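Local structure of probable tRNA pseudouridine synthase D (Methanosarcina mazei, 1Z2Z) at residues L14-T20 with R427-V432; V166-F170 with Y278-C283. The protein probably converts uridine 13 of transfer RNAs into pseudouridine as a TruD-family pseudouridine synthase. One frame throughout, in Å; residues are numbered along the deposited sequence.

Contact 1: L14-T20 with R427-V432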
ATOM      1  N   LEU A  14      10.730  -3.284  12.848  1.00 39.67           N
ATOM      2  CA  LEU A  14      10.299  -3.108  14.225  1.00 39.62           C
ATOM      3  C   LEU A  14       8.836  -2.743  14.310  1.00 38.91           C
ATOM      4  O   LEU A  14       8.083  -2.991  13.380  1.00 38.88           O
ATOM      5  CB  LEU A  14      11.143  -2.035  14.906  1.00 39.81           C
ATOM      6  CG  LEU A  14      11.140  -0.677  14.215  1.00 39.36           C
ATOM      7  CD1 LEU A  14      10.155   0.281  14.868  1.00 39.45           C
ATOM      8  CD2 LEU A  14      12.531  -0.127  14.307  1.00 43.73           C
ATOM      9  N   TYR A  15       8.455  -2.134  15.430  1.00 39.31           N
ATOM     10  CA  TYR A  15       7.073  -1.747  15.693  1.00 40.00           C
ATOM     11  C   TYR A  15       7.030  -0.501  16.577  1.00 41.62           C
ATOM     12  O   TYR A  15       7.691  -0.455  17.616  1.00 42.00           O
ATOM     13  CB  TYR A  15       6.355  -2.887  16.422  1.00 38.21           C
ATOM     14  CG  TYR A  15       6.314  -4.207  15.680  1.00 37.07           C
ATOM     15  CD1 TYR A  15       5.311  -4.474  14.751  1.00 36.80           C
ATOM     16  CD2 TYR A  15       7.252  -5.211  15.936  1.00 36.07           C
ATOM     17  CE1 TYR A  15       5.234  -5.711  14.103  1.00 37.22           C
ATOM     18  CE2 TYR A  15       7.182  -6.454  15.289  1.00 36.38           C
ATOM     19  CZ  TYR A  15       6.170  -6.694  14.378  1.00 36.14           C
ATOM     20  OH  TYR A  15       6.079  -7.905  13.736  1.00 34.93           O
ATOM     21  N   SER A  16       6.243   0.499  16.184  1.00 43.01           N
ATOM     22  CA  SER A  16       6.137   1.724  16.978  1.00 42.60           C
ATOM     23  C   SER A  16       5.599   1.389  18.378  1.00 44.10           C
ATOM     24  O   SER A  16       5.807   2.133  19.342  1.00 44.56           O
ATOM     25  CB  SER A  16       5.208   2.731  16.294  1.00 41.44           C
ATOM     26  OG  SER A  16       3.862   2.550  16.694  1.00 41.00           O
ATOM     27  N   THR A  17       4.909   0.260  18.484  1.00 45.42           N
ATOM     28  CA  THR A  17       4.354  -0.174  19.757  1.00 46.69           C
ATOM     29  C   THR A  17       5.221  -1.296  20.334  1.00 47.90           C
ATOM     30  O   THR A  17       5.744  -2.125  19.590  1.00 47.08           O
ATOM     31  CB  THR A  17       2.928  -0.708  19.575  1.00 45.86           C
ATOM     32  OG1 THR A  17       2.968  -1.866  18.735  1.00 46.31           O
ATOM     33  CG2 THR A  17       2.032   0.348  18.937  1.00 44.46           C
ATOM     34  N   ASP A  18       5.373  -1.320  21.656  1.00 48.96           N
ATOM     35  CA  ASP A  18       6.179  -2.355  22.311  1.00 51.67           C
ATOM     36  C   ASP A  18       5.301  -3.478  22.880  1.00 51.66           C
ATOM     37  O   ASP A  18       5.766  -4.303  23.667  1.00 51.79           O
ATOM     38  CB  ASP A  18       6.996  -1.740  23.443  1.00 52.74           C
ATOM     39  CG  ASP A  18       6.125  -1.049  24.462  1.00 55.45           C
ATOM     40  OD1 ASP A  18       6.205   0.198  24.568  1.00 57.52           O
ATOM     41  OD2 ASP A  18       5.346  -1.755  25.145  1.00 55.16           O
ATOM     42  N   THR A  19       4.029  -3.492  22.491  1.00 51.19           N
ATOM     43  CA  THR A  19       3.104  -4.516  22.954  1.00 50.67           C
ATOM     44  C   THR A  19       3.436  -5.841  22.294  1.00 50.85           C
ATOM     45  O   THR A  19       4.149  -5.891  21.288  1.00 51.06           O
ATOM     46  CB  THR A  19       1.654  -4.165  22.607  1.00 51.03           C
ATOM     47  OG1 THR A  19       1.585  -3.709  21.246  1.00 52.83           O
ATOM     48  CG2 THR A  19       1.134  -3.093  23.540  1.00 50.49           C
ATOM     49  N   THR A  20       2.904  -6.918  22.858  1.00 50.51           N
ATOM     50  CA  THR A  20       3.166  -8.245  22.331  1.00 49.73           C
ATOM     51  C   THR A  20       2.286  -8.551  21.131  1.00 49.62           C
ATOM     52  O   THR A  20       1.146  -8.094  21.046  1.00 49.64           O
ATOM     53  CB  THR A  20       2.990  -9.321  23.436  1.00 47.65           C
ATOM     54  OG1 THR A  20       3.159 -10.626  22.875  1.00 45.10           O
ATOM     55  CG2 THR A  20       1.628  -9.208  24.066  1.00 48.21           C
ATOM     56  N   ARG A 427      -0.664  -4.621  11.371  1.00 34.99           N
ATOM     57  CA  ARG A 427       0.686  -5.015  11.748  1.00 35.71           C
ATOM     58  C   ARG A 427       1.044  -4.630  13.200  1.00 37.15           C
ATOM     59  O   ARG A 427       1.660  -5.414  13.914  1.00 37.48           O
ATOM     60  CB  ARG A 427       1.688  -4.398  10.775  1.00 34.63           C
ATOM     61  CG  ARG A 427       3.085  -4.980  10.874  1.00 38.29           C
ATOM     62  CD  ARG A 427       4.044  -4.296   9.899  1.00 39.89           C
ATOM     63  NE  ARG A 427       4.784  -3.220  10.545  1.00 41.34           N
ATOM     64  CZ  ARG A 427       5.932  -3.382  11.197  1.00 41.12           C
ATOM     65  NH1 ARG A 427       6.496  -4.577  11.288  1.00 38.83           N
ATOM     66  NH2 ARG A 427       6.507  -2.345  11.778  1.00 41.44           N
ATOM     67  N   GLU A 428       0.660  -3.436  13.647  1.00 38.42           N
ATOM     68  CA  GLU A 428       0.977  -3.030  15.015  1.00 40.51           C
ATOM     69  C   GLU A 428       0.144  -3.801  16.041  1.00 41.11           C
ATOM     70  O   GLU A 428       0.502  -3.866  17.219  1.00 40.60           O
ATOM     71  CB  GLU A 428       0.764  -1.519  15.211  1.00 40.95           C
ATOM     72  CG  GLU A 428       1.631  -0.622  14.321  1.00 42.85           C
ATOM     73  CD  GLU A 428       3.132  -0.803  14.536  1.00 45.60           C
ATOM     74  OE1 GLU A 428       3.849  -0.991  13.518  1.00 48.05           O
ATOM     75  OE2 GLU A 428       3.599  -0.752  15.706  1.00 43.42           O
ATOM     76  N   TYR A 429      -0.968  -4.378  15.591  1.00 41.70           N
ATOM     77  CA  TYR A 429      -1.838  -5.153  16.472  1.00 42.11           C
ATOM     78  C   TYR A 429      -1.542  -6.635  16.475  1.00 43.43           C
ATOM     79  O   TYR A 429      -1.709  -7.295  17.498  1.00 44.39           O
ATOM     80  CB  TYR A 429      -3.306  -4.989  16.097  1.00 40.78           C
ATOM     81  CG  TYR A 429      -3.919  -3.737  16.633  1.00 39.76           C
ATOM     82  CD1 TYR A 429      -3.756  -2.530  15.971  1.00 37.91           C
ATOM     83  CD2 TYR A 429      -4.655  -3.751  17.821  1.00 39.57           C
ATOM     84  CE1 TYR A 429      -4.312  -1.369  16.468  1.00 38.54           C
ATOM     85  CE2 TYR A 429      -5.214  -2.582  18.331  1.00 38.75           C
ATOM     86  CZ  TYR A 429      -5.035  -1.398  17.644  1.00 37.24           C
ATOM     87  OH  TYR A 429      -5.563  -0.229  18.122  1.00 37.71           O
HETATM   88  N   MSE A 430      -1.117  -7.171  15.338  1.00 44.43           N
HETATM   89  CA  MSE A 430      -0.839  -8.594  15.259  1.00 47.38           C
HETATM   90  C   MSE A 430       0.631  -8.912  15.291  1.00 46.95           C
HETATM   91  O   MSE A 430       1.025  -9.990  15.731  1.00 49.11           O
HETATM   92  CB  MSE A 430      -1.424  -9.190  13.984  1.00 51.38           C
HETATM   93  CG  MSE A 430      -2.928  -9.285  13.961  1.00 56.92           C
HETATM   94 SE   MSE A 430      -3.519  -9.676  12.162  1.00 67.74          SE
HETATM   95  CE  MSE A 430      -3.441 -11.613  12.238  1.00 64.86           C
ATOM     96  N   LYS A 431       1.440  -7.979  14.811  1.00 45.54           N
ATOM     97  CA  LYS A 431       2.889  -8.173  14.763  1.00 44.00           C
ATOM     98  C   LYS A 431       3.223  -9.601  14.348  1.00 42.76           C
ATOM     99  O   LYS A 431       3.858 -10.333  15.099  1.00 42.64           O
ATOM    100  CB  LYS A 431       3.527  -7.870  16.129  1.00 43.00           C
ATOM    101  CG  LYS A 431       3.349  -6.428  16.610  1.00 41.75           C
ATOM    102  CD  LYS A 431       4.227  -6.114  17.811  1.00 38.78           C
ATOM    103  CE  LYS A 431       3.984  -4.713  18.342  1.00 37.64           C
ATOM    104  NZ  LYS A 431       2.643  -4.526  18.979  1.00 37.12           N
ATOM    105  N   VAL A 432       2.789  -9.999  13.160  1.00 43.13           N
ATOM    106  CA  VAL A 432       3.078 -11.343  12.670  1.00 45.63           C
ATOM    107  C   VAL A 432       3.541 -11.286  11.232  1.00 46.51           C
ATOM    108  O   VAL A 432       3.505 -10.230  10.608  1.00 48.37           O
ATOM    109  CB  VAL A 432       1.841 -12.268  12.747  1.00 44.59           C
ATOM    110  CG1 VAL A 432       1.490 -12.563  14.205  1.00 43.95           C
ATOM    111  CG2 VAL A 432       0.673 -11.611  12.049  1.00 44.01           C
TER
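Lys431 NZ is gripped by the hydroxyls of Thr17 and Thr19 and by a carbonyl of the helix it follows, and so ties the loop 14-20, which precedes strand 33-39 of this TruD-family chain, to the C-terminal end of helix 423-430. There Lys431 is the first residue to leave helical geometry, with positive phi. Lys431 NZ donates to Thr17 OG1 at 2.7 Å and to Thr19 OG1 at 2.6 Å, while Glu428 O in the last turn receives a third bond from Lys431 NZ at 2.8 Å. A weak bond to Thr19 O adds to the set. The ammonium thus sits where a helix end would be expected to favour positive charge. The lysine chain runs extended over the face of Tyr15 until a bend at the last torsion (chi4 69°) turns NZ among its acceptors.

On the way the aliphatic part makes a CH-pi contact, Lys431 CG lying 3.4 Å from the centroid of the Tyr15 ring and 22° off its normal. The Arg427 guanidinium lies nearly parallel to the same ring, the planes 12° apart, with Tyr15 CD1 over its face; Glu7 pairs with Arg427 NH1. Thr17 passes the polar network onward: besides accepting from the lysine, its hydroxyl donates to Glu428 OE2. Glu428 OE2 also takes the Thr17 backbone N-H nearly in line with its C-O bond, Thr17 N to Glu428 OE2 3.2 Å.

Contact 2: V166-F170 with Y278-C283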
ATOM      1  N   VAL A 166      -0.378   4.960  13.634  1.00 46.19           N
ATOM      2  CA  VAL A 166       0.594   3.925  13.305  1.00 42.39           C
ATOM      3  C   VAL A 166       1.561   4.475  12.255  1.00 40.54           C
ATOM      4  O   VAL A 166       1.208   5.369  11.493  1.00 40.37           O
ATOM      5  CB  VAL A 166      -0.122   2.615  12.824  1.00 40.75           C
ATOM      6  CG1 VAL A 166      -1.248   2.279  13.790  1.00 39.20           C
ATOM      7  CG2 VAL A 166      -0.655   2.753  11.416  1.00 39.00           C
ATOM      8  N   PRO A 167       2.806   3.977  12.229  1.00 39.73           N
ATOM      9  CA  PRO A 167       3.773   4.475  11.249  1.00 39.40           C
ATOM     10  C   PRO A 167       3.300   4.331   9.828  1.00 37.90           C
ATOM     11  O   PRO A 167       2.603   3.380   9.490  1.00 37.23           O
ATOM     12  CB  PRO A 167       5.035   3.657  11.542  1.00 38.75           C
ATOM     13  CG  PRO A 167       4.508   2.412  12.163  1.00 40.15           C
ATOM     14  CD  PRO A 167       3.400   2.916  13.055  1.00 41.02           C
ATOM     15  N   ASN A 168       3.677   5.289   8.996  1.00 36.56           N
ATOM     16  CA  ASN A 168       3.271   5.249   7.607  1.00 35.80           C
ATOM     17  C   ASN A 168       4.224   4.423   6.750  1.00 34.21           C
ATOM     18  O   ASN A 168       4.694   4.884   5.707  1.00 32.78           O
ATOM     19  CB  ASN A 168       3.170   6.661   7.043  1.00 35.90           C
ATOM     20  CG  ASN A 168       2.332   6.708   5.791  1.00 38.45           C
ATOM     21  OD1 ASN A 168       1.111   6.536   5.862  1.00 36.83           O
ATOM     22  ND2 ASN A 168       2.977   6.903   4.629  1.00 35.14           N
ATOM     23  N   PHE A 169       4.501   3.198   7.194  1.00 33.87           N
ATOM     24  CA  PHE A 169       5.402   2.280   6.485  1.00 33.70           C
ATOM     25  C   PHE A 169       4.882   1.850   5.111  1.00 34.00           C
ATOM     26  O   PHE A 169       3.674   1.838   4.868  1.00 33.63           O
ATOM     27  CB  PHE A 169       5.626   1.017   7.319  1.00 33.86           C
ATOM     28  CG  PHE A 169       6.596   1.186   8.464  1.00 34.80           C
ATOM     29  CD1 PHE A 169       7.938   1.465   8.225  1.00 34.51           C
ATOM     30  CD2 PHE A 169       6.176   1.005   9.780  1.00 34.60           C
ATOM     31  CE1 PHE A 169       8.845   1.558   9.280  1.00 34.84           C
ATOM     32  CE2 PHE A 169       7.077   1.096  10.840  1.00 32.89           C
ATOM     33  CZ  PHE A 169       8.412   1.372  10.590  1.00 33.94           C
ATOM     34  N   PHE A 170       5.802   1.487   4.219  1.00 36.05           N
ATOM     35  CA  PHE A 170       5.432   1.017   2.884  1.00 38.37           C
ATOM     36  C   PHE A 170       5.294  -0.508   2.932  1.00 40.77           C
ATOM     37  O   PHE A 170       6.286  -1.240   2.980  1.00 38.71           O
ATOM     38  CB  PHE A 170       6.478   1.434   1.833  1.00 39.02           C
ATOM     39  CG  PHE A 170       6.172   2.758   1.157  1.00 40.46           C
ATOM     40  CD1 PHE A 170       5.210   2.837   0.149  1.00 40.48           C
ATOM     41  CD2 PHE A 170       6.786   3.936   1.584  1.00 40.34           C
ATOM     42  CE1 PHE A 170       4.862   4.062  -0.414  1.00 38.14           C
ATOM     43  CE2 PHE A 170       6.443   5.168   1.030  1.00 38.27           C
ATOM     44  CZ  PHE A 170       5.481   5.231   0.033  1.00 39.83           C
ATOM     45  N   TYR A 278      12.960   4.959   2.712  1.00 26.83           N
ATOM     46  CA  TYR A 278      12.038   5.672   3.561  1.00 28.09           C
ATOM     47  C   TYR A 278      11.635   4.840   4.798  1.00 30.39           C
ATOM     48  O   TYR A 278      11.515   5.373   5.903  1.00 31.81           O
ATOM     49  CB  TYR A 278      10.820   6.095   2.739  1.00 24.46           C
ATOM     50  CG  TYR A 278       9.652   6.491   3.578  1.00 23.86           C
ATOM     51  CD1 TYR A 278       8.827   5.536   4.143  1.00 25.02           C
ATOM     52  CD2 TYR A 278       9.368   7.822   3.816  1.00 27.01           C
ATOM     53  CE1 TYR A 278       7.745   5.894   4.923  1.00 27.20           C
ATOM     54  CE2 TYR A 278       8.286   8.195   4.591  1.00 28.42           C
ATOM     55  CZ  TYR A 278       7.477   7.223   5.139  1.00 28.02           C
ATOM     56  OH  TYR A 278       6.380   7.593   5.884  1.00 31.36           O
ATOM     57  N   ASN A 279      11.436   3.537   4.621  1.00 32.10           N
ATOM     58  CA  ASN A 279      11.062   2.665   5.739  1.00 33.19           C
ATOM     59  C   ASN A 279      12.159   2.644   6.781  1.00 33.25           C
ATOM     60  O   ASN A 279      11.920   2.881   7.962  1.00 32.74           O
ATOM     61  CB  ASN A 279      10.823   1.233   5.247  1.00 33.33           C
ATOM     62  CG  ASN A 279       9.456   1.047   4.633  1.00 31.80           C
ATOM     63  OD1 ASN A 279       9.301   0.317   3.653  1.00 34.01           O
ATOM     64  ND2 ASN A 279       8.452   1.691   5.212  1.00 30.21           N
ATOM     65  N   ILE A 280      13.366   2.332   6.337  1.00 34.24           N
ATOM     66  CA  ILE A 280      14.509   2.286   7.235  1.00 35.30           C
ATOM     67  C   ILE A 280      14.518   3.555   8.073  1.00 36.74           C
ATOM     68  O   ILE A 280      14.485   3.495   9.304  1.00 37.42           O
ATOM     69  CB  ILE A 280      15.805   2.208   6.437  1.00 34.83           C
ATOM     70  CG1 ILE A 280      15.701   1.055   5.436  1.00 34.32           C
ATOM     71  CG2 ILE A 280      16.968   1.993   7.357  1.00 35.21           C
ATOM     72  CD1 ILE A 280      16.915   0.888   4.593  1.00 34.98           C
ATOM     73  N   ILE A 281      14.542   4.702   7.387  1.00 36.30           N
ATOM     74  CA  ILE A 281      14.564   6.006   8.041  1.00 34.40           C
ATOM     75  C   ILE A 281      13.493   6.160   9.109  1.00 34.93           C
ATOM     76  O   ILE A 281      13.777   6.606  10.222  1.00 35.79           O
ATOM     77  CB  ILE A 281      14.396   7.144   7.015  1.00 33.73           C
ATOM     78  CG1 ILE A 281      15.668   7.268   6.169  1.00 32.09           C
ATOM     79  CG2 ILE A 281      14.077   8.464   7.731  1.00 32.86           C
ATOM     80  CD1 ILE A 281      15.531   8.164   4.958  1.00 27.78           C
ATOM     81  N   LEU A 282      12.267   5.792   8.771  1.00 34.48           N
ATOM     82  CA  LEU A 282      11.156   5.902   9.702  1.00 35.45           C
ATOM     83  C   LEU A 282      11.395   5.095  10.975  1.00 38.41           C
ATOM     84  O   LEU A 282      10.926   5.467  12.059  1.00 38.80           O
ATOM     85  CB  LEU A 282       9.876   5.424   9.036  1.00 33.39           C
ATOM     86  CG  LEU A 282       8.644   6.225   9.448  1.00 35.67           C
ATOM     87  CD1 LEU A 282       7.443   5.695   8.675  1.00 38.41           C
ATOM     88  CD2 LEU A 282       8.411   6.137  10.955  1.00 35.68           C
ATOM     89  N   CYS A 283      12.125   3.989  10.832  1.00 40.23           N
ATOM     90  CA  CYS A 283      12.451   3.091  11.938  1.00 40.43           C
ATOM     91  C   CYS A 283      13.527   3.695  12.809  1.00 41.54           C
ATOM     92  O   CYS A 283      13.353   3.870  14.017  1.00 41.68           O
ATOM     93  CB  CYS A 283      12.963   1.755  11.395  1.00 40.52           C
ATOM     94  SG  CYS A 283      11.736   0.733  10.564  1.00 39.36           S
TER
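Phe170 turns the edge of its ring toward the face of Tyr278, an offset edge-to-face pair with the planes 81° apart and the centroids of the Phe170 and Tyr278 rings separated by 5.5 Å. The pair lies where the chain leaving strand 165-167 makes an inverse gamma turn centred on Asn168 and settles against helix 263-287, within the TRUD region. Tyr278 and Leu282, one helical turn apart, both point at the turn. With CG anti to the backbone N (chi1 164°), the Tyr278 side chain reaches across to Asn168, whose side-chain amide plane stands perpendicular to the tyrosine ring and whose backbone oxygen comes up at that ring's edge. The tyrosine hydroxyl is hydrogen-bonded to Glu387 O. A leucine in place of Tyr278 would probably leave Glu387 O without its hydroxyl partner and deprive the Phe170 edge of its aromatic face.

Leu282 and Cys283 meet the Phe169 ring in different ways. Leu282 CD1 lies over one face, 4.3 Å above the plane of the Phe169 ring and offset toward the rim, while Leu282 CD2 approaches Pro167 CB. Cys283 instead makes a sulfur-aromatic contact at the ring edge, where Cys283 SG lies 4.4 Å from the Phe169 centroid.

The two contacts illustrate how buried interfaces in one fold can differ in chemistry. The centre of contact 1 is about 18 Å from the centre of the chain. The centre of contact 2 is about 12 Å from the centre of the chain. Contact 1 includes exposed Thr20; contact 2 has no exposed residue among those that touch. The first joins two distant parts of the chain through charged and hydroxyl groups together with a lysine stem laid on a tyrosine ring, whereas the second, nested within the loop so closed, relies mainly on rings and aliphatic branches. They share no element, yet their centres are about 13 Å apart and they meet directly: Leu14 CD2 packs on Cys283 CB at 3.5 Å, and the Arg427 side chain reaches the Phe169 ring.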